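Local coordinates for type VI secretion system-associated protein TagF (Pseudomonas aeruginosa PAO1, PDB 2QNU), which is probably an accessory protein of the bacterial type VI secretion system, with a molecular role that remains undefined, at residues Leu57-Ile62 / Trp184-Ala189. Residues are numbered along the deposited sequence; the frame is centred on the assembly and turned at random.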
loop_
_atom_site.group_PDB
_atom_site.type_symbol
_atom_site.label_atom_id
_atom_site.label_comp_id
_atom_site.label_asym_id
_atom_site.label_seq_id
_atom_site.Cartn_x
_atom_site.Cartn_y
_atom_site.Cartn_z
ATOM N N LEU B 57 -22.028 9.637 3.733
ATOM C CA LEU B 57 -21.987 8.251 4.115
ATOM C C LEU B 57 -20.556 7.822 3.781
ATOM O O LEU B 57 -20.053 8.145 2.659
ATOM C CB LEU B 57 -23.012 7.441 3.315
ATOM C CG LEU B 57 -24.450 7.529 3.875
ATOM C CD1 LEU B 57 -25.082 8.920 3.629
ATOM C CD2 LEU B 57 -25.278 6.438 3.280
ATOM N N TRP B 58 -19.886 7.206 4.786
ATOM C CA TRP B 58 -18.542 6.722 4.636
ATOM C C TRP B 58 -18.509 5.199 4.582
ATOM O O TRP B 58 -18.923 4.502 5.461
ATOM C CB TRP B 58 -17.675 7.254 5.755
ATOM C CG TRP B 58 -17.528 8.718 5.694
ATOM C CD1 TRP B 58 -18.147 9.624 6.482
ATOM C CD2 TRP B 58 -16.676 9.445 4.833
ATOM N NE1 TRP B 58 -17.758 10.905 6.141
ATOM C CE2 TRP B 58 -16.831 10.820 5.149
ATOM C CE3 TRP B 58 -15.734 9.077 3.872
ATOM C CZ2 TRP B 58 -16.132 11.817 4.493
ATOM C CZ3 TRP B 58 -15.079 10.063 3.191
ATOM C CH2 TRP B 58 -15.287 11.423 3.499
ATOM N N ARG B 59 -18.006 4.719 3.486
ATOM C CA ARG B 59 -17.645 3.318 3.318
ATOM C C ARG B 59 -16.271 3.146 4.016
ATOM O O ARG B 59 -15.491 4.059 4.017
ATOM C CB ARG B 59 -17.465 3.050 1.850
ATOM C CG ARG B 59 -18.670 3.389 1.023
ATOM C CD ARG B 59 -18.383 3.440 -0.442
ATOM N NE ARG B 59 -19.564 3.920 -1.188
ATOM C CZ ARG B 59 -19.629 4.013 -2.516
ATOM N NH1 ARG B 59 -18.632 3.578 -3.267
ATOM N NH2 ARG B 59 -20.716 4.469 -3.102
ATOM N N PHE B 60 -16.040 2.003 4.637
ATOM C CA PHE B 60 -14.809 1.770 5.306
ATOM C C PHE B 60 -14.318 0.321 5.235
ATOM O O PHE B 60 -15.084 -0.615 5.095
ATOM C CB PHE B 60 -14.925 2.197 6.771
ATOM C CG PHE B 60 -15.961 1.427 7.554
ATOM C CD1 PHE B 60 -15.659 0.197 8.139
ATOM C CD2 PHE B 60 -17.228 1.956 7.750
ATOM C CE1 PHE B 60 -16.611 -0.489 8.869
ATOM C CE2 PHE B 60 -18.188 1.284 8.451
ATOM C CZ PHE B 60 -17.916 0.075 9.014
ATOM N N ALA B 61 -13.001 0.198 5.390
ATOM C CA ALA B 61 -12.340 -1.058 5.669
ATOM C C ALA B 61 -11.282 -0.855 6.750
ATOM O O ALA B 61 -10.389 0.006 6.644
ATOM C CB ALA B 61 -11.728 -1.559 4.445
ATOM N N ILE B 62 -11.452 -1.615 7.809
ATOM C CA ILE B 62 -10.665 -1.533 9.024
ATOM C C ILE B 62 -9.878 -2.826 9.266
ATOM O O ILE B 62 -10.423 -3.916 9.276
ATOM C CB ILE B 62 -11.564 -1.237 10.167
ATOM C CG1 ILE B 62 -12.225 0.165 9.867
ATOM C CG2 ILE B 62 -10.804 -1.295 11.509
ATOM C CD1 ILE B 62 -13.311 0.524 10.806
ATOM N N TRP B 184 -13.944 5.986 2.497
ATOM C CA TRP B 184 -14.115 6.588 1.177
ATOM C C TRP B 184 -15.599 6.701 0.834
ATOM O O TRP B 184 -16.439 6.138 1.520
ATOM C CB TRP B 184 -13.380 5.830 0.098
ATOM C CG TRP B 184 -13.961 4.484 -0.258
ATOM C CD1 TRP B 184 -14.700 4.206 -1.330
ATOM C CD2 TRP B 184 -13.798 3.250 0.463
ATOM N NE1 TRP B 184 -15.060 2.856 -1.340
ATOM C CE2 TRP B 184 -14.516 2.267 -0.226
ATOM C CE3 TRP B 184 -13.129 2.888 1.643
ATOM C CZ2 TRP B 184 -14.573 0.983 0.204
ATOM C CZ3 TRP B 184 -13.195 1.596 2.063
ATOM C CH2 TRP B 184 -13.917 0.658 1.360
ATOM N N GLY B 185 -15.899 7.420 -0.242
ATOM C CA GLY B 185 -17.250 7.475 -0.734
ATOM C C GLY B 185 -17.529 8.649 -1.634
ATOM O O GLY B 185 -16.598 9.272 -2.147
ATOM N N ARG B 186 -18.830 8.910 -1.845
ATOM C CA ARG B 186 -19.290 9.933 -2.831
ATOM C C ARG B 186 -19.155 11.355 -2.309
ATOM O O ARG B 186 -19.150 12.307 -3.081
ATOM C CB ARG B 186 -20.744 9.716 -3.231
ATOM C CG ARG B 186 -21.036 8.378 -3.796
ATOM C CD ARG B 186 -22.542 8.202 -4.243
ATOM N NE ARG B 186 -22.560 7.276 -5.364
ATOM C CZ ARG B 186 -23.060 6.056 -5.335
ATOM N NH1 ARG B 186 -23.714 5.564 -4.282
ATOM N NH2 ARG B 186 -22.968 5.345 -6.406
ATOM N N GLY B 187 -18.973 11.515 -1.012
ATOM C CA GLY B 187 -18.872 12.875 -0.470
ATOM C C GLY B 187 -20.219 13.546 -0.263
ATOM O O GLY B 187 -21.231 12.877 -0.107
ATOM N N SER B 188 -20.208 14.870 -0.230
ATOM C CA SER B 188 -21.389 15.693 -0.002
ATOM C C SER B 188 -21.126 17.026 -0.712
ATOM O O SER B 188 -20.012 17.262 -1.226
ATOM C CB SER B 188 -21.575 15.968 1.494
ATOM O OG SER B 188 -20.466 16.762 1.974
ATOM N N ALA B 189 -22.124 17.901 -0.756
ATOM C CA ALA B 189 -21.861 19.258 -1.175
ATOM C C ALA B 189 -20.567 19.859 -0.530
ATOM O O ALA B 189 -19.875 20.638 -1.163
ATOM C CB ALA B 189 -23.049 20.132 -0.814
HETATM O O HOH W 1 -20.914 7.722 -0.027
HETATM O O HOH W 2 -18.182 9.733 1.399
HETATM O O HOH W 3 -22.228 10.350 0.778
HETATM O O HOH W 4 -16.756 1.244 -3.050
#
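Arg-59 and Trp-184 face each other as an antiparallel hydrogen-bonded pair: Arg-59 N donates to Trp-184 O at 2.9 Å, and Trp-184 N returns a bond to Arg-59 O. Both side chains rise from the same face of the sheet. CB of Arg-59 lies over the middle of the indole face, nearest CE2 and 3.9 Å from the centroid of the six-membered ring, a CH-pi contact that a broad aromatic face suits well. CG lies beside Trp-184 O, and CD, anti to CA (chi2 166°), passes Trp-184 NE1 at 3.5 Å. The guanidinium stands 84° from the indole plane. Its NE forms a salt bridge with Glu-116; water 4 accepts a bond from Trp-184 NE1 and a weak one from Arg-59 NH1; NH2 ends over one face of the Arg-186 guanidinium, toward its rim, 3.4 Å from Arg-186 NH1, the two planes nearly perpendicular (89°). That like-charged approach is probably made tolerable by Glu-116, which also binds Arg-186 NH1. Trp-184 extends its rim to Ala-61, whose small CB lies 4.2 Å from CZ3. Past the pair, waters replace direct backbone bonds. Gly-185 fits where a CB would strike Leu-57 O, and its backbone conformation itself suits only a residue lacking CB. Waters 1 and 2 join that carbonyl to Arg-186 N and Gly-187 N. Ala-61 with His-182 continues this antiparallel beta ladder between strands 58-62 and 180-185 of TagF's antiparallel sheet.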